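Local atomic coordinates of putative leucoanthocyanidin reductase 1 (Vitis vinifera, PDB entry 3I52), a protein that probably catalyses the NADPH-dependent reduction of leucoanthocyanidins to flavan-3-ols such as catechin, as a member of the NmrA-like family with a Rossmann-type fold. Residues E94-Q99 and R141-L146; I86-V91 and R114-E119. All coordinates share one frame; numbering follows the deposited sequence.

Interaction 1: residues E94-Q99 and R141-L146; sequences ESILDQ and RRVRQL. With NAP (NADP nicotinamide-adenine-dinucleotide phosphate), chain B; KXN ((2R,3S)-2-(3,4-dihydroxyphenyl)-3,4-dihydro-2H-chromene-3,5,7-triol), chain C.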
loop_
_atom_site.group_PDB
_atom_site.type_symbol
_atom_site.label_atom_id
_atom_site.label_comp_id
_atom_site.label_asym_id
_atom_site.label_seq_id
_atom_site.Cartn_x
_atom_site.Cartn_y
_atom_site.Cartn_z
ATOM N N GLU A 94 -12.514 -2.454 -3.262
ATOM C CA GLU A 94 -13.784 -2.973 -3.757
ATOM C C GLU A 94 -13.583 -4.030 -4.848
ATOM O O GLU A 94 -14.550 -4.605 -5.341
ATOM C CB GLU A 94 -14.682 -1.822 -4.283
ATOM C CG GLU A 94 -14.092 -0.965 -5.467
ATOM C CD GLU A 94 -12.824 -0.137 -5.088
ATOM O OE1 GLU A 94 -12.729 0.357 -3.942
ATOM O OE2 GLU A 94 -11.920 0.020 -5.937
ATOM N N SER A 95 -12.333 -4.284 -5.225
ATOM C CA SER A 95 -12.027 -5.253 -6.258
ATOM C C SER A 95 -11.059 -6.345 -5.791
ATOM O O SER A 95 -10.425 -6.994 -6.612
ATOM C CB SER A 95 -11.430 -4.509 -7.464
ATOM O OG SER A 95 -12.214 -3.354 -7.778
ATOM N N ILE A 96 -10.950 -6.551 -4.482
ATOM C CA ILE A 96 -9.965 -7.486 -3.923
ATOM C C ILE A 96 -10.275 -8.891 -4.452
ATOM O O ILE A 96 -9.379 -9.569 -4.988
ATOM C CB ILE A 96 -9.913 -7.440 -2.344
ATOM C CG1 ILE A 96 -9.502 -6.037 -1.857
ATOM C CG2 ILE A 96 -8.942 -8.540 -1.726
ATOM C CD1 ILE A 96 -8.077 -5.571 -2.340
ATOM N N LEU A 97 -11.533 -9.312 -4.353
ATOM C CA LEU A 97 -11.916 -10.664 -4.811
ATOM C C LEU A 97 -11.843 -10.891 -6.325
ATOM O O LEU A 97 -11.931 -12.022 -6.760
ATOM C CB LEU A 97 -13.281 -11.074 -4.254
ATOM C CG LEU A 97 -13.357 -11.254 -2.729
ATOM C CD1 LEU A 97 -14.645 -12.007 -2.360
ATOM C CD2 LEU A 97 -12.109 -11.981 -2.170
ATOM N N ASP A 98 -11.672 -9.832 -7.124
ATOM C CA ASP A 98 -11.442 -9.970 -8.572
ATOM C C ASP A 98 -10.101 -10.646 -8.832
ATOM O O ASP A 98 -9.845 -11.123 -9.946
ATOM C CB ASP A 98 -11.429 -8.602 -9.289
ATOM C CG ASP A 98 -12.830 -7.916 -9.390
ATOM O OD1 ASP A 98 -13.851 -8.462 -8.914
ATOM O OD2 ASP A 98 -12.897 -6.803 -9.981
ATOM N N GLN A 99 -9.231 -10.660 -7.819
ATOM C CA GLN A 99 -7.935 -11.343 -7.917
ATOM C C GLN A 99 -8.042 -12.876 -7.897
ATOM O O GLN A 99 -7.055 -13.547 -8.135
ATOM C CB GLN A 99 -7.004 -10.903 -6.770
ATOM C CG GLN A 99 -6.652 -9.410 -6.808
ATOM C CD GLN A 99 -5.743 -8.997 -5.686
ATOM O OE1 GLN A 99 -4.597 -8.661 -5.914
ATOM N NE2 GLN A 99 -6.234 -9.061 -4.463
ATOM N N ARG A 141 -6.949 -11.804 3.168
ATOM C CA ARG A 141 -6.498 -13.095 3.687
ATOM C C ARG A 141 -6.971 -14.257 2.824
ATOM O O ARG A 141 -6.296 -15.267 2.693
ATOM C CB ARG A 141 -7.009 -13.306 5.096
ATOM C CG ARG A 141 -6.458 -12.312 6.154
ATOM C CD ARG A 141 -7.349 -12.333 7.364
ATOM N NE ARG A 141 -7.087 -11.287 8.345
ATOM C CZ ARG A 141 -7.820 -11.076 9.438
ATOM N NH1 ARG A 141 -8.921 -11.801 9.690
ATOM N NH2 ARG A 141 -7.461 -10.117 10.287
ATOM N N ARG A 142 -8.167 -14.118 2.268
ATOM C CA ARG A 142 -8.715 -15.114 1.359
ATOM C C ARG A 142 -7.837 -15.208 0.097
ATOM O O ARG A 142 -7.466 -16.299 -0.317
ATOM C CB ARG A 142 -10.185 -14.768 1.118
ATOM C CG ARG A 142 -10.841 -15.100 -0.166
ATOM C CD ARG A 142 -10.869 -16.500 -0.408
ATOM N NE ARG A 142 -11.845 -16.935 -1.421
ATOM C CZ ARG A 142 -11.688 -18.061 -2.127
ATOM N NH1 ARG A 142 -10.568 -18.791 -1.967
ATOM N NH2 ARG A 142 -12.614 -18.456 -3.003
ATOM N N VAL A 143 -7.436 -14.082 -0.477
ATOM C CA VAL A 143 -6.524 -14.107 -1.620
ATOM C C VAL A 143 -5.168 -14.790 -1.270
ATOM O O VAL A 143 -4.676 -15.639 -2.027
ATOM C CB VAL A 143 -6.326 -12.718 -2.162
ATOM C CG1 VAL A 143 -5.179 -12.663 -3.230
ATOM C CG2 VAL A 143 -7.678 -12.208 -2.733
ATOM N N ARG A 144 -4.610 -14.434 -0.125
ATOM C CA ARG A 144 -3.326 -14.938 0.312
ATOM C C ARG A 144 -3.351 -16.445 0.403
ATOM O O ARG A 144 -2.393 -17.094 -0.014
ATOM C CB ARG A 144 -2.965 -14.425 1.702
ATOM C CG ARG A 144 -2.487 -12.979 1.770
ATOM C CD ARG A 144 -2.089 -12.651 3.213
ATOM N NE ARG A 144 -1.473 -11.342 3.318
ATOM C CZ ARG A 144 -0.627 -10.969 4.286
ATOM N NH1 ARG A 144 -0.261 -11.801 5.242
ATOM N NH2 ARG A 144 -0.131 -9.750 4.292
ATOM N N GLN A 145 -4.434 -16.984 0.958
ATOM C CA GLN A 145 -4.540 -18.417 1.152
ATOM C C GLN A 145 -4.728 -19.133 -0.178
ATOM O O GLN A 145 -4.277 -20.270 -0.327
ATOM C CB GLN A 145 -5.644 -18.793 2.152
ATOM C CG GLN A 145 -5.626 -20.320 2.587
ATOM C CD GLN A 145 -4.303 -20.860 3.270
ATOM O OE1 GLN A 145 -3.585 -20.151 4.016
ATOM N NE2 GLN A 145 -4.027 -22.147 3.037
ATOM N N LEU A 146 -5.368 -18.477 -1.142
ATOM C CA LEU A 146 -5.481 -19.031 -2.490
ATOM C C LEU A 146 -4.118 -19.013 -3.190
ATOM O O LEU A 146 -3.744 -19.976 -3.876
ATOM C CB LEU A 146 -6.504 -18.257 -3.313
ATOM C CG LEU A 146 -6.822 -18.755 -4.717
ATOM C CD1 LEU A 146 -7.279 -20.206 -4.686
ATOM C CD2 LEU A 146 -7.898 -17.862 -5.345
HETATM P PA NAP B . -7.471 2.695 -6.709
HETATM O O1A NAP B . -8.931 2.554 -6.520
HETATM O O2A NAP B . -6.835 4.030 -6.483
HETATM O O5B NAP B . -7.003 2.022 -8.073
HETATM C C5B NAP B . -7.392 0.701 -8.318
HETATM C C4B NAP B . -6.880 0.385 -9.703
HETATM O O4B NAP B . -7.219 -0.949 -10.035
HETATM C C3B NAP B . -7.531 1.294 -10.741
HETATM O O3B NAP B . -6.564 1.749 -11.654
HETATM C C2B NAP B . -8.531 0.379 -11.405
HETATM O O2B NAP B . -8.722 0.776 -12.727
HETATM C C1B NAP B . -7.900 -1.007 -11.272
HETATM N N9A NAP B . -8.824 -2.158 -11.248
HETATM C C8A NAP B . -9.831 -2.399 -10.349
HETATM N N7A NAP B . -10.539 -3.495 -10.753
HETATM C C5A NAP B . -9.927 -3.996 -11.855
HETATM C C6A NAP B . -10.089 -5.191 -12.553
HETATM N N6A NAP B . -10.991 -6.094 -12.145
HETATM N N1A NAP B . -9.412 -5.343 -13.751
HETATM C C2A NAP B . -8.281 -4.590 -13.987
HETATM N N3A NAP B . -8.027 -3.466 -13.210
HETATM C C4A NAP B . -8.873 -3.145 -12.197
HETATM O O3 NAP B . -6.847 1.669 -5.618
HETATM P PN NAP B . -5.803 2.038 -4.462
HETATM O O1N NAP B . -6.475 2.927 -3.469
HETATM O O2N NAP B . -4.573 2.534 -5.120
HETATM O O5D NAP B . -5.588 0.606 -3.708
HETATM C C5D NAP B . -4.508 -0.286 -3.960
HETATM C C4D NAP B . -4.157 -1.089 -2.702
HETATM O O4D NAP B . -3.451 -0.202 -1.848
HETATM C C3D NAP B . -5.379 -1.582 -1.933
HETATM O O3D NAP B . -5.294 -2.926 -1.558
HETATM C C2D NAP B . -5.428 -0.714 -0.697
HETATM O O2D NAP B . -5.964 -1.405 0.433
HETATM C C1D NAP B . -4.002 -0.178 -0.545
HETATM N N1N NAP B . -3.843 1.219 -0.065
HETATM C C2N NAP B . -3.036 1.525 1.017
HETATM C C3N NAP B . -2.793 2.864 1.387
HETATM C C7N NAP B . -1.881 3.209 2.542
HETATM O O7N NAP B . -1.731 4.537 2.959
HETATM N N7N NAP B . -1.206 2.252 3.177
HETATM C C4N NAP B . -3.516 3.891 0.749
HETATM C C5N NAP B . -4.207 3.605 -0.435
HETATM C C6N NAP B . -4.483 2.258 -0.743
HETATM P P2B NAP B . -10.146 1.363 -13.233
HETATM O O1X NAP B . -10.041 2.805 -12.796
HETATM O O2X NAP B . -10.221 1.157 -14.718
HETATM O O3X NAP B . -11.324 0.641 -12.599
HETATM O O94 KXN C . -11.271 1.129 -1.962
HETATM C C94 KXN C . -10.407 1.291 -0.936
HETATM C C93 KXN C . -9.021 1.708 -1.232
HETATM O O93 KXN C . -8.642 1.953 -2.505
HETATM C C92 KXN C . -8.121 1.870 -0.188
HETATM C C95 KXN C . -10.772 1.046 0.383
HETATM C C96 KXN C . -9.820 1.211 1.396
HETATM C C91 KXN C . -8.508 1.629 1.129
HETATM C C2 KXN C . -7.522 1.772 2.247
HETATM O O1 KXN C . -6.632 0.641 2.218
HETATM C C3 KXN C . -6.634 3.033 2.202
HETATM O O3 KXN C . -7.424 4.231 2.109
HETATM C C4 KXN C . -5.689 3.127 3.415
HETATM C C10 KXN C . -5.211 1.757 3.895
HETATM C C9 KXN C . -5.722 0.520 3.235
HETATM C C8 KXN C . -5.299 -0.725 3.684
HETATM C C5 KXN C . -4.236 1.581 5.030
HETATM O O51 KXN C . -3.698 2.655 5.689
HETATM C C6 KXN C . -3.869 0.280 5.407
HETATM C C7 KXN C . -4.389 -0.846 4.745
HETATM O O71 KXN C . -4.026 -2.094 5.169
#

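Interaction 2: residues I86-V91 and R114-E119; sequences IVVSTV and RFLPSE. With NAP (NADP nicotinamide-adenine-dinucleotide phosphate), chain B.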
loop_
_atom_site.group_PDB
_atom_site.type_symbol
_atom_site.label_atom_id
_atom_site.label_comp_id
_atom_site.label_asym_id
_atom_site.label_seq_id
_atom_site.Cartn_x
_atom_site.Cartn_y
_atom_site.Cartn_z
ATOM N N ILE A 86 6.500 -11.545 -13.801
ATOM C CA ILE A 86 6.133 -10.978 -12.511
ATOM C C ILE A 86 4.762 -10.280 -12.642
ATOM O O ILE A 86 4.504 -9.534 -13.607
ATOM C CB ILE A 86 7.262 -10.021 -12.037
ATOM C CG1 ILE A 86 8.570 -10.799 -11.806
ATOM C CG2 ILE A 86 6.854 -9.233 -10.771
ATOM C CD1 ILE A 86 9.813 -10.002 -12.161
ATOM N N VAL A 87 3.864 -10.565 -11.710
ATOM C CA VAL A 87 2.556 -9.944 -11.742
ATOM C C VAL A 87 2.418 -9.194 -10.430
ATOM O O VAL A 87 2.686 -9.742 -9.382
ATOM C CB VAL A 87 1.392 -10.957 -11.922
ATOM C CG1 VAL A 87 0.029 -10.245 -11.924
ATOM C CG2 VAL A 87 1.540 -11.710 -13.208
ATOM N N VAL A 88 2.053 -7.916 -10.536
ATOM C CA VAL A 88 1.798 -7.030 -9.401
ATOM C C VAL A 88 0.376 -6.501 -9.514
ATOM O O VAL A 88 0.054 -5.830 -10.482
ATOM C CB VAL A 88 2.786 -5.824 -9.422
ATOM C CG1 VAL A 88 2.514 -4.861 -8.273
ATOM C CG2 VAL A 88 4.229 -6.337 -9.361
ATOM N N SER A 89 -0.466 -6.814 -8.533
ATOM C CA SER A 89 -1.823 -6.305 -8.505
ATOM C C SER A 89 -1.987 -5.132 -7.508
ATOM O O SER A 89 -1.601 -5.233 -6.347
ATOM C CB SER A 89 -2.800 -7.446 -8.210
ATOM O OG SER A 89 -4.059 -6.956 -7.805
ATOM N N THR A 90 -2.546 -4.012 -7.994
ATOM C CA THR A 90 -2.841 -2.845 -7.157
ATOM C C THR A 90 -4.313 -2.426 -7.312
ATOM O O THR A 90 -4.646 -1.233 -7.371
ATOM C CB THR A 90 -1.884 -1.648 -7.483
ATOM O OG1 THR A 90 -2.048 -1.257 -8.839
ATOM C CG2 THR A 90 -0.378 -2.006 -7.249
ATOM N N VAL A 91 -5.206 -3.410 -7.376
ATOM C CA VAL A 91 -6.630 -3.108 -7.480
ATOM C C VAL A 91 -7.154 -2.635 -6.125
ATOM O O VAL A 91 -6.593 -2.971 -5.071
ATOM C CB VAL A 91 -7.433 -4.329 -7.996
ATOM C CG1 VAL A 91 -6.909 -4.747 -9.378
ATOM C CG2 VAL A 91 -7.375 -5.503 -6.998
ATOM N N ARG A 114 6.888 -14.517 -9.715
ATOM C CA ARG A 114 6.475 -13.804 -8.504
ATOM C C ARG A 114 5.153 -13.105 -8.711
ATOM O O ARG A 114 4.958 -12.429 -9.736
ATOM C CB ARG A 114 7.528 -12.777 -8.068
ATOM C CG ARG A 114 7.464 -12.417 -6.577
ATOM C CD ARG A 114 8.039 -13.534 -5.669
ATOM N NE ARG A 114 9.479 -13.697 -5.866
ATOM C CZ ARG A 114 10.429 -13.043 -5.191
ATOM N NH1 ARG A 114 10.114 -12.176 -4.234
ATOM N NH2 ARG A 114 11.717 -13.274 -5.454
ATOM N N PHE A 115 4.256 -13.300 -7.740
ATOM C CA PHE A 115 3.016 -12.551 -7.603
ATOM C C PHE A 115 2.997 -11.641 -6.349
ATOM O O PHE A 115 3.187 -12.098 -5.227
ATOM C CB PHE A 115 1.828 -13.514 -7.505
ATOM C CG PHE A 115 0.486 -12.825 -7.375
ATOM C CD1 PHE A 115 -0.459 -13.297 -6.490
ATOM C CD2 PHE A 115 0.174 -11.710 -8.145
ATOM C CE1 PHE A 115 -1.715 -12.650 -6.347
ATOM C CE2 PHE A 115 -1.056 -11.052 -7.998
ATOM C CZ PHE A 115 -1.996 -11.525 -7.119
ATOM N N LEU A 116 2.751 -10.355 -6.562
ATOM C CA LEU A 116 2.478 -9.424 -5.476
ATOM C C LEU A 116 1.011 -9.061 -5.550
ATOM O O LEU A 116 0.606 -8.337 -6.443
ATOM C CB LEU A 116 3.340 -8.165 -5.601
ATOM C CG LEU A 116 4.833 -8.220 -5.230
ATOM C CD1 LEU A 116 5.662 -9.145 -6.139
ATOM C CD2 LEU A 116 5.428 -6.778 -5.253
ATOM N N PRO A 117 0.193 -9.601 -4.640
ATOM C CA PRO A 117 -1.206 -9.230 -4.604
ATOM C C PRO A 117 -1.425 -7.822 -4.028
ATOM O O PRO A 117 -0.493 -7.251 -3.433
ATOM C CB PRO A 117 -1.826 -10.299 -3.690
ATOM C CG PRO A 117 -0.750 -10.770 -2.876
ATOM C CD PRO A 117 0.534 -10.557 -3.575
ATOM N N SER A 118 -2.639 -7.291 -4.192
ATOM C CA SER A 118 -2.975 -5.956 -3.701
ATOM C C SER A 118 -3.084 -5.905 -2.188
ATOM O O SER A 118 -4.146 -6.103 -1.588
ATOM C CB SER A 118 -4.236 -5.420 -4.352
ATOM O OG SER A 118 -4.414 -4.077 -3.993
ATOM N N GLU A 119 -1.938 -5.620 -1.590
ATOM C CA GLU A 119 -1.757 -5.582 -0.172
ATOM C C GLU A 119 -1.505 -4.105 0.230
ATOM O O GLU A 119 -2.448 -3.378 0.519
ATOM C CB GLU A 119 -0.564 -6.478 0.215
ATOM C CG GLU A 119 -0.818 -7.993 0.126
ATOM C CD GLU A 119 -1.444 -8.546 1.376
ATOM O OE1 GLU A 119 -1.268 -7.931 2.446
ATOM O OE2 GLU A 119 -2.133 -9.578 1.292
HETATM P PA NAP B . -7.471 2.695 -6.709
HETATM O O1A NAP B . -8.931 2.554 -6.520
HETATM O O2A NAP B . -6.835 4.030 -6.483
HETATM O O5B NAP B . -7.003 2.022 -8.073
HETATM C C5B NAP B . -7.392 0.701 -8.318
HETATM C C4B NAP B . -6.880 0.385 -9.703
HETATM O O4B NAP B . -7.219 -0.949 -10.035
HETATM C C3B NAP B . -7.531 1.294 -10.741
HETATM O O3B NAP B . -6.564 1.749 -11.654
HETATM C C2B NAP B . -8.531 0.379 -11.405
HETATM O O2B NAP B . -8.722 0.776 -12.727
HETATM C C1B NAP B . -7.900 -1.007 -11.272
HETATM N N9A NAP B . -8.824 -2.158 -11.248
HETATM C C8A NAP B . -9.831 -2.399 -10.349
HETATM N N7A NAP B . -10.539 -3.495 -10.753
HETATM C C5A NAP B . -9.927 -3.996 -11.855
HETATM C C6A NAP B . -10.089 -5.191 -12.553
HETATM N N6A NAP B . -10.991 -6.094 -12.145
HETATM N N1A NAP B . -9.412 -5.343 -13.751
HETATM C C2A NAP B . -8.281 -4.590 -13.987
HETATM N N3A NAP B . -8.027 -3.466 -13.210
HETATM C C4A NAP B . -8.873 -3.145 -12.197
HETATM O O3 NAP B . -6.847 1.669 -5.618
HETATM P PN NAP B . -5.803 2.038 -4.462
HETATM O O1N NAP B . -6.475 2.927 -3.469
HETATM O O2N NAP B . -4.573 2.534 -5.120
HETATM O O5D NAP B . -5.588 0.606 -3.708
HETATM C C5D NAP B . -4.508 -0.286 -3.960
HETATM C C4D NAP B . -4.157 -1.089 -2.702
HETATM O O4D NAP B . -3.451 -0.202 -1.848
HETATM C C3D NAP B . -5.379 -1.582 -1.933
HETATM O O3D NAP B . -5.294 -2.926 -1.558
HETATM C C2D NAP B . -5.428 -0.714 -0.697
HETATM O O2D NAP B . -5.964 -1.405 0.433
HETATM C C1D NAP B . -4.002 -0.178 -0.545
HETATM N N1N NAP B . -3.843 1.219 -0.065
HETATM C C2N NAP B . -3.036 1.525 1.017
HETATM C C3N NAP B . -2.793 2.864 1.387
HETATM C C7N NAP B . -1.881 3.209 2.542
HETATM O O7N NAP B . -1.731 4.537 2.959
HETATM N N7N NAP B . -1.206 2.252 3.177
HETATM C C4N NAP B . -3.516 3.891 0.749
HETATM C C5N NAP B . -4.207 3.605 -0.435
HETATM C C6N NAP B . -4.483 2.258 -0.743
HETATM P P2B NAP B . -10.146 1.363 -13.233
HETATM O O1X NAP B . -10.041 2.805 -12.796
HETATM O O2X NAP B . -10.221 1.157 -14.718
HETATM O O3X NAP B . -11.324 0.641 -12.599
#

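Interaction 1: residues E94-Q99 and R141-L146
Val-143, on helix 133-149, meets Ile-96, Leu-97 and Gln-99 of segment 94-99, which follows strand 86-89 in this NADP-binding Rossmann fold. The junction is small, burying 193 Å² in all, and no hydrogen bond spans it; the contact rests on van der Waals packing round Val-143. Ile-96 and Val-143 cross at about a right angle, with Ile-96 CG2 lying 4.0 Å from Val-143 CG2. Nearer the surface, Leu-97 CD2 rests 3.9 Å from CG of Arg-142, a contact made by the aliphatic part of the arginine.

Gln-99 can be traced outward. Its CB points at the helix and comes 4.3 Å from Val-143 CG2. With CG beside its own backbone N (chi1 -63°) and the chain extended beyond, CG reaches Val-91 and the amide is turned back toward the carbonyl of Ile-96. There OE1 leaves the contact to accept from Ser-118 N and, probably, Ser-89 OG, while NE2 donates to Ile-96 O at 3.2 Å (N-H...O angle 153°), the acceptor lying close to the amide plane. The same NE2 sits 3.9 Å from Val-143 CG2, in van der Waals contact with the valine. Ile-96 O also accepts from the backbone N of Gln-99, the two donors arriving from opposite faces of the carbonyl plane, so one oxygen ties the turn twice. A leucine in place of Gln-99 would probably leave Ser-118 N and Ser-89 OG without their shared acceptor and Ile-96 O with a single donor from this residue.

The other side of the same turn serves the cofactor: Asp-98 points away from the helix, and its OD2 accepts from the adenine amino group, NAP N6A, at 3.0 Å with an N-H...O angle of 143°.

Interaction 2: residues I86-V91 and R114-E119
The parallel strand pair of a beta-alpha-beta unit, strand 86-89, helix 99-109 and strand 114-116, brings Val-87 beside Phe-115 in the parallel sheet. The strand axes diverge by 6°, and three backbone bonds fix the register: Val-87 N to Arg-114 O (2.9 Å), Leu-116 N to Val-87 O (2.9 Å) and Ser-89 N to Leu-116 O (2.8 Å).

Val-87 and Phe-115 share a sheet face with Met-106 of helix 99-109, whereas Val-88 and Leu-116 meet on the reverse face. Phe-115 has CG anti to its backbone N (chi1 -179°), which carries the ring's edge back over the neighbouring strand. Its CD2 approaches Val-87 O at 3.4 Å, near the ring plane, and CE2 lies 4.0 Å from Ser-89 CB, also at the edge. One face of the ring is occupied by Pro-117 N, directly over its centre. The ring is therefore held on a face by the backbone of Pro-117 and along an edge by the adjacent strand.

Beyond the strands the backbones stay side by side but the pairing passes to a side chain. Ser-118, centre of an inverse gamma turn, donates from OG to Val-91 O at 2.7 Å, in the carbonyl plane. That commits its proton, and the same OG accepts from the nicotinamide-ribose hydroxyl, NAP O3D, at 2.8 Å. The Val-91 carbonyl thus orients a first-shell residue of the cofactor site. Val-91 adds an apolar contact, its CG1 standing 3.7 Å from N9A of the NAP adenine.

Cofactor contacts made by the loops at the C-terminal ends of adjacent parallel strands, with the strands themselves buried behind, are the hallmark of the Rossmann nucleotide-binding fold.

How the interactions relate
The centres of interactions 1 and 2 lie about 11 Å apart, and their segments alternate along the chain. Gln-99 joins them directly: its OE1 stands 2.6 Å from Ser-89 OG, a probable hydrogen bond. A second tie is ionic, since Arg-144 NE of helix 133-149 forms a salt bridge with Glu-119 OE2 at 2.8 Å. Both contacts touch NAP: Asp-98 and Val-91 meet the adenine, and Ser-118 the nicotinamide ribose. Bound catechin lies close by, with its O94 2.6 Å from Glu-94 OE1, so segment 94-99 also borders the flavan-3-ol site.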